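Local coordinates for protein Pcza361.24 (PDB 3G2M) that catalyses the S-adenosyl-L-methionine-dependent N-methylation of glycopeptides in the biosynthesis of glycopeptide antibiotics, at residues Val29-Ala34 with Val244-Arg249; Arg73-Arg78 with Lys185-Leu190; Gly84-Leu89 with Leu103-Thr108. All blocks are in the same frame, centred on the assembly; numbering follows the deposited sequence.

In the fold
Contacts 2 and 3 both reach the seven-stranded methyltransferase sheet, and their centres lie about 12 Å apart. They touch where A76 packs on L103 and W105: A76 CB is 3.6 Å from L103 CD1. Contact 3 pairs the first two strands of the cofactor-binding domain, while contact 2 sets the preceding helix, 69-79, against strand 184-191. Both approach the S-adenosyl-L-methionine site, empty in this model: the side chain of S189 lies about 4 Å, and that of E88 about 6 Å, from that of S157. Contact 1 lies across the centre of the chain, about 32 and 37 Å from the centres of the other two, in a separate three-stranded sheet beside the second subunit.

Contact 1. Residues Val29-Ala34 with Val244-Arg249; sequences VRTPHA and VCTHRR
V29 and T246 are joined by a short hydrogen bond: T246 OG1 donates to V29 O over 2.5 Å, in the carbonyl plane and on a lone pair, with a C=O...donor angle of 132°. The same hydroxyl accepts from a water, which in turn takes the N-H of V29 at 2.8 Å, so both backbone polar groups of this residue are tied to one threonine. Threonine suits the place because its other branch is apolar. With OG1 between the backbone N and the carbonyl carbon (chi1 65°), CG2 stands anti to the carbonyl carbon and meets T31 CG2 tip to tip at 3.7 Å. A34 CB, small enough to fit at the first turn of the helix, closes this buried end by lying 3.8 Å from V244 CG1. T31 is the N-cap residue, its OG1 accepting from A34 N at 3.2 Å, and is also hydrogen-bonded to T231.

The other end is more open. R248 crosses V29 at about a right angle, and V29 CG1 sits over one guanidinium face, 3.4 Å from NE and offset toward the rim. R248 NH2 forms a salt bridge with E229, while L222 of the second subunit packs on the side chain. Strand 244-252 runs between strands 47-49 and 219-234, and helix 32-40 packs against this three-stranded sheet, its L37 and L38 further along also touching V244.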
# COMPACT_ATOMS: atom_id res chain seq x y z
N VAL A 29 -17.72 3.61 4.17
CA VAL A 29 -17.06 2.53 4.92
C VAL A 29 -17.82 2.19 6.20
O VAL A 29 -18.12 3.06 7.02
CB VAL A 29 -15.56 2.84 5.21
CG1 VAL A 29 -14.93 1.73 6.04
CG2 VAL A 29 -14.79 3.03 3.92
N ARG A 30 -18.09 0.90 6.37
CA ARG A 30 -18.99 0.39 7.39
C ARG A 30 -18.19 -0.26 8.54
O ARG A 30 -18.22 -1.49 8.71
CB ARG A 30 -19.91 -0.63 6.72
CG ARG A 30 -21.20 -0.93 7.42
CD ARG A 30 -21.94 -2.00 6.65
NE ARG A 30 -22.43 -3.07 7.52
CZ ARG A 30 -22.95 -4.22 7.07
NH1 ARG A 30 -23.05 -4.45 5.77
NH2 ARG A 30 -23.36 -5.13 7.94
N THR A 31 -17.50 0.56 9.32
CA THR A 31 -16.57 0.08 10.35
C THR A 31 -17.26 -0.71 11.46
O THR A 31 -18.41 -0.43 11.80
CB THR A 31 -15.71 1.23 10.96
OG1 THR A 31 -16.50 2.01 11.87
CG2 THR A 31 -15.16 2.14 9.87
N PRO A 32 -16.56 -1.72 12.04
CA PRO A 32 -17.10 -2.52 13.13
C PRO A 32 -17.74 -1.69 14.25
O PRO A 32 -18.83 -2.03 14.71
CB PRO A 32 -15.86 -3.27 13.66
CG PRO A 32 -15.00 -3.41 12.47
CD PRO A 32 -15.20 -2.16 11.66
N HIS A 33 -17.08 -0.62 14.67
CA HIS A 33 -17.62 0.24 15.72
C HIS A 33 -18.84 1.04 15.26
O HIS A 33 -19.79 1.24 16.03
CB HIS A 33 -16.55 1.18 16.29
CG HIS A 33 -16.99 1.92 17.52
ND1 HIS A 33 -17.68 3.11 17.46
CD2 HIS A 33 -16.87 1.62 18.83
CE1 HIS A 33 -17.96 3.52 18.68
NE2 HIS A 33 -17.48 2.63 19.54
N ALA A 34 -18.82 1.51 14.01
CA ALA A 34 -19.95 2.22 13.41
C ALA A 34 -21.20 1.34 13.36
O ALA A 34 -22.29 1.80 13.70
CB ALA A 34 -19.61 2.76 12.03
N VAL A 244 -22.60 9.30 12.13
CA VAL A 244 -21.35 8.57 12.34
C VAL A 244 -20.52 8.71 11.07
O VAL A 244 -20.93 8.27 9.99
CB VAL A 244 -21.61 7.08 12.67
CG1 VAL A 244 -20.31 6.36 13.03
CG2 VAL A 244 -22.60 6.95 13.82
N CYS A 245 -19.36 9.35 11.20
CA CYS A 245 -18.47 9.62 10.07
C CYS A 245 -17.31 8.63 10.06
O CYS A 245 -16.62 8.47 11.06
CB CYS A 245 -17.94 11.05 10.14
SG CYS A 245 -19.20 12.34 10.23
N THR A 246 -17.11 7.97 8.92
CA THR A 246 -16.01 7.01 8.78
C THR A 246 -15.13 7.36 7.58
O THR A 246 -15.56 8.06 6.66
CB THR A 246 -16.51 5.55 8.63
OG1 THR A 246 -17.23 5.41 7.40
CG2 THR A 246 -17.38 5.13 9.81
N HIS A 247 -13.89 6.88 7.60
CA HIS A 247 -12.99 7.04 6.47
C HIS A 247 -11.82 6.07 6.55
O HIS A 247 -11.38 5.72 7.64
CB HIS A 247 -12.48 8.48 6.36
CG HIS A 247 -11.76 8.76 5.08
ND1 HIS A 247 -12.41 8.98 3.89
CD2 HIS A 247 -10.44 8.82 4.80
CE1 HIS A 247 -11.53 9.19 2.93
NE2 HIS A 247 -10.32 9.09 3.46
N ARG A 248 -11.34 5.65 5.38
CA ARG A 248 -10.15 4.82 5.28
C ARG A 248 -9.15 5.49 4.35
O ARG A 248 -9.51 5.94 3.26
CB ARG A 248 -10.49 3.42 4.77
CG ARG A 248 -11.16 2.54 5.81
CD ARG A 248 -11.27 1.09 5.34
NE ARG A 248 -11.89 0.27 6.38
CZ ARG A 248 -12.38 -0.96 6.21
NH1 ARG A 248 -12.34 -1.54 5.01
NH2 ARG A 248 -12.92 -1.60 7.24
N ARG A 249 -7.90 5.58 4.80
CA ARG A 249 -6.85 6.17 3.96
C ARG A 249 -5.52 5.47 4.13
O ARG A 249 -5.26 4.83 5.15
CB ARG A 249 -6.70 7.68 4.21
CG ARG A 249 -6.27 8.07 5.62
CD ARG A 249 -5.93 9.57 5.68
O HOH W 1 -16.30 5.98 4.65

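Contact 2. Residues Arg73-Arg78 with Lys185-Leu190; sequences REFATR and KFLLSL
S189 OG, beside the ring of F75, is held by two groups: it accepts from the backbone N of S158 and is hydrogen-bonded to the carboxylate of E71, one turn before F75 on the same helix. A serine serves here because its hydroxyl can both give and take while its CB stays small enough to meet an aromatic ring.

That ring does most of the touching. F75 CZ is 3.4 Å from S189 N, approaching obliquely, and 3.6 Å from S189 CB. Farther round, CE1 lies 3.7 Å from L187 O, which sits at the ring's edge near its plane, and CD1 packs on L187 CB. With CG anti to the carbonyl carbon (chi1 -83°), the ring swings off the helix toward the strand and fills the space between the two, whose segment axes are 9.6 Å apart at closest approach and run roughly antiparallel, at 147°. The side chains of F75 and L187 slide past each other in opposite directions; the leucine sends its CD1 toward R78 CB, a looser contact at 4.2 Å.

At the other end K185 approaches the backbone of R78. K185 NZ lies 3.6 Å from R78 O, but its salt bridge is with E288 on strand 284-290. L286 of that strand touches both F75 and R78, whereas strand 151-156 flanks L187 on its other side.

A helix packed on a strand inside the seven-stranded sheet, as here, is what the layered alpha/beta fold of the S-adenosyl-L-methionine-dependent methyltransferases is built from. S189 lies next to S157, a cofactor-binding residue, so this contact borders the cofactor pocket.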
# COMPACT_ATOMS: atom_id res chain seq x y z
N ARG A 73 6.91 24.69 11.15
CA ARG A 73 8.08 24.98 11.98
C ARG A 73 9.18 23.94 11.77
O ARG A 73 10.36 24.30 11.66
CB ARG A 73 7.66 25.00 13.45
CG ARG A 73 8.60 25.73 14.40
CD ARG A 73 7.98 25.80 15.79
NE ARG A 73 7.80 24.46 16.37
CZ ARG A 73 6.81 24.10 17.18
NH1 ARG A 73 5.87 24.98 17.53
NH2 ARG A 73 6.75 22.86 17.64
N GLU A 74 8.81 22.66 11.72
CA GLU A 74 9.80 21.60 11.51
C GLU A 74 10.44 21.69 10.13
O GLU A 74 11.64 21.48 9.99
CB GLU A 74 9.22 20.20 11.74
CG GLU A 74 9.21 19.77 13.20
CD GLU A 74 10.59 19.64 13.83
OE1 GLU A 74 11.57 19.24 13.15
OE2 GLU A 74 10.71 19.93 15.04
N PHE A 75 9.63 22.01 9.12
CA PHE A 75 10.13 22.23 7.77
C PHE A 75 11.16 23.37 7.78
O PHE A 75 12.26 23.21 7.25
CB PHE A 75 9.00 22.52 6.79
CG PHE A 75 8.32 21.27 6.26
CD1 PHE A 75 8.98 20.42 5.37
CD2 PHE A 75 7.02 20.96 6.64
CE1 PHE A 75 8.35 19.27 4.88
CE2 PHE A 75 6.38 19.81 6.14
CZ PHE A 75 7.05 18.97 5.26
N ALA A 76 10.81 24.49 8.41
CA ALA A 76 11.71 25.64 8.53
C ALA A 76 13.01 25.29 9.26
O ALA A 76 14.10 25.66 8.82
CB ALA A 76 11.01 26.79 9.22
N THR A 77 12.89 24.56 10.37
CA THR A 77 14.04 24.13 11.18
C THR A 77 15.02 23.27 10.38
O THR A 77 16.23 23.46 10.47
CB THR A 77 13.57 23.35 12.44
OG1 THR A 77 12.78 24.22 13.27
CG2 THR A 77 14.75 22.84 13.25
N ARG A 78 14.48 22.33 9.60
CA ARG A 78 15.29 21.36 8.87
C ARG A 78 15.88 21.90 7.57
O ARG A 78 16.88 21.38 7.08
CB ARG A 78 14.50 20.07 8.61
CG ARG A 78 14.08 19.32 9.88
CD ARG A 78 15.29 18.80 10.64
NE ARG A 78 15.09 18.88 12.08
CZ ARG A 78 16.06 18.77 12.99
NH1 ARG A 78 17.31 18.57 12.61
NH2 ARG A 78 15.77 18.87 14.28
N LYS A 185 17.30 20.65 -1.80
CA LYS A 185 16.76 19.59 -0.95
C LYS A 185 15.25 19.35 -1.07
O LYS A 185 14.45 20.28 -1.29
CB LYS A 185 17.21 19.73 0.51
CG LYS A 185 16.90 21.04 1.21
CD LYS A 185 17.83 21.23 2.44
CE LYS A 185 17.87 19.98 3.33
NZ LYS A 185 18.92 20.08 4.40
N PHE A 186 14.89 18.08 -0.94
CA PHE A 186 13.51 17.61 -0.95
C PHE A 186 13.14 17.26 0.49
O PHE A 186 13.75 16.36 1.08
CB PHE A 186 13.39 16.39 -1.87
CG PHE A 186 11.99 15.85 -2.01
CD1 PHE A 186 10.86 16.65 -1.79
CD2 PHE A 186 11.79 14.53 -2.43
CE1 PHE A 186 9.58 16.14 -1.94
CE2 PHE A 186 10.50 14.01 -2.59
CZ PHE A 186 9.40 14.81 -2.35
N LEU A 187 12.18 17.98 1.05
CA LEU A 187 11.76 17.75 2.43
C LEU A 187 10.37 17.16 2.46
O LEU A 187 9.47 17.65 1.78
CB LEU A 187 11.76 19.05 3.24
CG LEU A 187 13.03 19.83 3.60
CD1 LEU A 187 13.94 19.06 4.52
CD2 LEU A 187 13.81 20.30 2.39
N LEU A 188 10.20 16.11 3.25
CA LEU A 188 8.90 15.46 3.40
C LEU A 188 8.55 15.30 4.88
O LEU A 188 9.41 14.99 5.69
CB LEU A 188 8.90 14.08 2.73
CG LEU A 188 9.50 13.82 1.35
CD1 LEU A 188 10.99 13.51 1.44
CD2 LEU A 188 8.77 12.64 0.69
N SER A 189 7.29 15.53 5.22
CA SER A 189 6.77 15.06 6.50
C SER A 189 5.99 13.78 6.24
O SER A 189 5.37 13.64 5.19
CB SER A 189 5.90 16.10 7.18
OG SER A 189 4.69 16.31 6.48
N LEU A 190 6.05 12.85 7.19
CA LEU A 190 5.39 11.55 7.06
C LEU A 190 4.85 11.13 8.41
O LEU A 190 5.62 11.02 9.37
CB LEU A 190 6.37 10.48 6.56
CG LEU A 190 7.07 10.71 5.21
CD1 LEU A 190 8.26 9.78 5.03
CD2 LEU A 190 6.10 10.55 4.06

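Contact 3. Residues Gly84-Leu89 with Leu103-Thr108; sequences GPVLEL and LGWEVT
Against the six-membered part of the W105 indole lies V86: its CG2 is 3.6 Å from CE3, displaced toward the ring's rim. F100 of helix 97-101 stacks on the same indole, and A76 of helix 69-79 packs near CZ2. A broad ring suits a place where strand, helix and loop converge, and the branched valine offers it methyls; CG2 stands beside the backbone N because CG1 takes the anti place (chi1 178°).

The backbones are paired as parallel strands, V86 beside V107 and L87 beside T108. V86 N donates to E106 O, T108 N to V86 O and E88 N to T108 O, each at 2.8 Å. This is the beta-alpha-beta unit 86-89, 97-101, 107-111 that opens the Rossmann-like methyltransferase fold, and G104, with positive phi in a Schellman motif, ends the intervening helix. L87 and T108 lie on one face of the sheet, where L87 CD1 meets T108 CG2 at 3.9 Å; V86 and V107 lie on the other.

E88 CB rests 4.0 Å from V107 CG1, while its extended chain carries the carboxylate to T97, in the neighbourhood of the cofactor-binding R95. Where E106 is exposed, its side chain and that of P85 lie side by side, pointing the same way, with CG of P85 4.1 Å from OE2 of E106, and a water links G84 O to E106 N, donating to the carbonyl at 2.6 Å.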
# COMPACT_ATOMS: atom_id res chain seq x y z
N GLY A 84 16.40 31.51 -1.54
CA GLY A 84 15.65 31.26 -2.77
C GLY A 84 14.24 30.73 -2.57
O GLY A 84 13.87 30.33 -1.46
N PRO A 85 13.42 30.76 -3.64
CA PRO A 85 12.06 30.24 -3.69
C PRO A 85 11.93 28.76 -3.31
O PRO A 85 12.83 27.95 -3.58
CB PRO A 85 11.66 30.44 -5.16
CG PRO A 85 12.49 31.61 -5.59
CD PRO A 85 13.81 31.38 -4.93
N VAL A 86 10.80 28.43 -2.69
CA VAL A 86 10.48 27.06 -2.27
C VAL A 86 9.28 26.57 -3.08
O VAL A 86 8.31 27.30 -3.25
CB VAL A 86 10.17 26.99 -0.75
CG1 VAL A 86 9.79 25.58 -0.31
CG2 VAL A 86 11.37 27.50 0.07
N LEU A 87 9.35 25.34 -3.58
CA LEU A 87 8.20 24.72 -4.23
C LEU A 87 7.44 23.86 -3.22
O LEU A 87 8.00 22.92 -2.65
CB LEU A 87 8.65 23.90 -5.44
CG LEU A 87 7.59 23.10 -6.20
CD1 LEU A 87 6.52 24.02 -6.81
CD2 LEU A 87 8.26 22.25 -7.27
N GLU A 88 6.18 24.20 -2.96
CA GLU A 88 5.34 23.37 -2.10
C GLU A 88 4.34 22.58 -2.95
O GLU A 88 3.51 23.15 -3.65
CB GLU A 88 4.61 24.20 -1.05
CG GLU A 88 3.79 23.35 -0.07
CD GLU A 88 2.83 24.15 0.79
OE1 GLU A 88 2.91 25.40 0.79
OE2 GLU A 88 2.00 23.53 1.48
N LEU A 89 4.44 21.25 -2.87
CA LEU A 89 3.59 20.36 -3.66
C LEU A 89 2.30 20.06 -2.93
O LEU A 89 2.32 19.80 -1.72
CB LEU A 89 4.32 19.05 -3.99
CG LEU A 89 5.70 19.18 -4.64
CD1 LEU A 89 6.42 17.83 -4.68
CD2 LEU A 89 5.61 19.79 -6.04
N LEU A 103 7.40 33.33 7.27
CA LEU A 103 8.82 33.21 7.54
C LEU A 103 9.67 33.99 6.53
O LEU A 103 10.90 33.98 6.61
CB LEU A 103 9.23 31.73 7.58
CG LEU A 103 8.51 30.85 8.60
CD1 LEU A 103 8.66 29.39 8.24
CD2 LEU A 103 8.99 31.11 10.03
N GLY A 104 9.00 34.65 5.59
CA GLY A 104 9.68 35.47 4.58
C GLY A 104 9.93 34.78 3.25
O GLY A 104 10.41 35.42 2.30
N TRP A 105 9.61 33.49 3.18
CA TRP A 105 9.83 32.67 1.99
C TRP A 105 9.07 33.15 0.76
O TRP A 105 7.93 33.60 0.86
CB TRP A 105 9.39 31.23 2.27
CG TRP A 105 10.22 30.47 3.27
CD1 TRP A 105 11.17 30.98 4.12
CD2 TRP A 105 10.14 29.07 3.56
NE1 TRP A 105 11.70 29.98 4.90
CE2 TRP A 105 11.08 28.80 4.58
CE3 TRP A 105 9.37 28.02 3.06
CZ2 TRP A 105 11.27 27.52 5.10
CZ3 TRP A 105 9.56 26.74 3.57
CH2 TRP A 105 10.51 26.50 4.59
N GLU A 106 9.72 33.07 -0.39
CA GLU A 106 9.03 33.07 -1.67
C GLU A 106 8.58 31.63 -1.89
O GLU A 106 9.40 30.70 -1.80
CB GLU A 106 9.97 33.48 -2.80
CG GLU A 106 10.38 34.95 -2.80
CD GLU A 106 11.25 35.28 -3.99
OE1 GLU A 106 12.47 35.51 -3.81
OE2 GLU A 106 10.71 35.31 -5.13
N VAL A 107 7.29 31.43 -2.14
CA VAL A 107 6.75 30.07 -2.31
C VAL A 107 5.98 29.95 -3.62
O VAL A 107 5.12 30.78 -3.92
CB VAL A 107 5.85 29.62 -1.12
CG1 VAL A 107 5.43 28.14 -1.27
CG2 VAL A 107 6.55 29.81 0.21
N THR A 108 6.31 28.92 -4.40
CA THR A 108 5.46 28.48 -5.49
C THR A 108 4.63 27.33 -4.95
O THR A 108 5.17 26.30 -4.53
CB THR A 108 6.28 28.04 -6.72
OG1 THR A 108 7.05 29.15 -7.19
CG2 THR A 108 5.36 27.55 -7.85
O HOH W 2 12.51 32.12 -0.10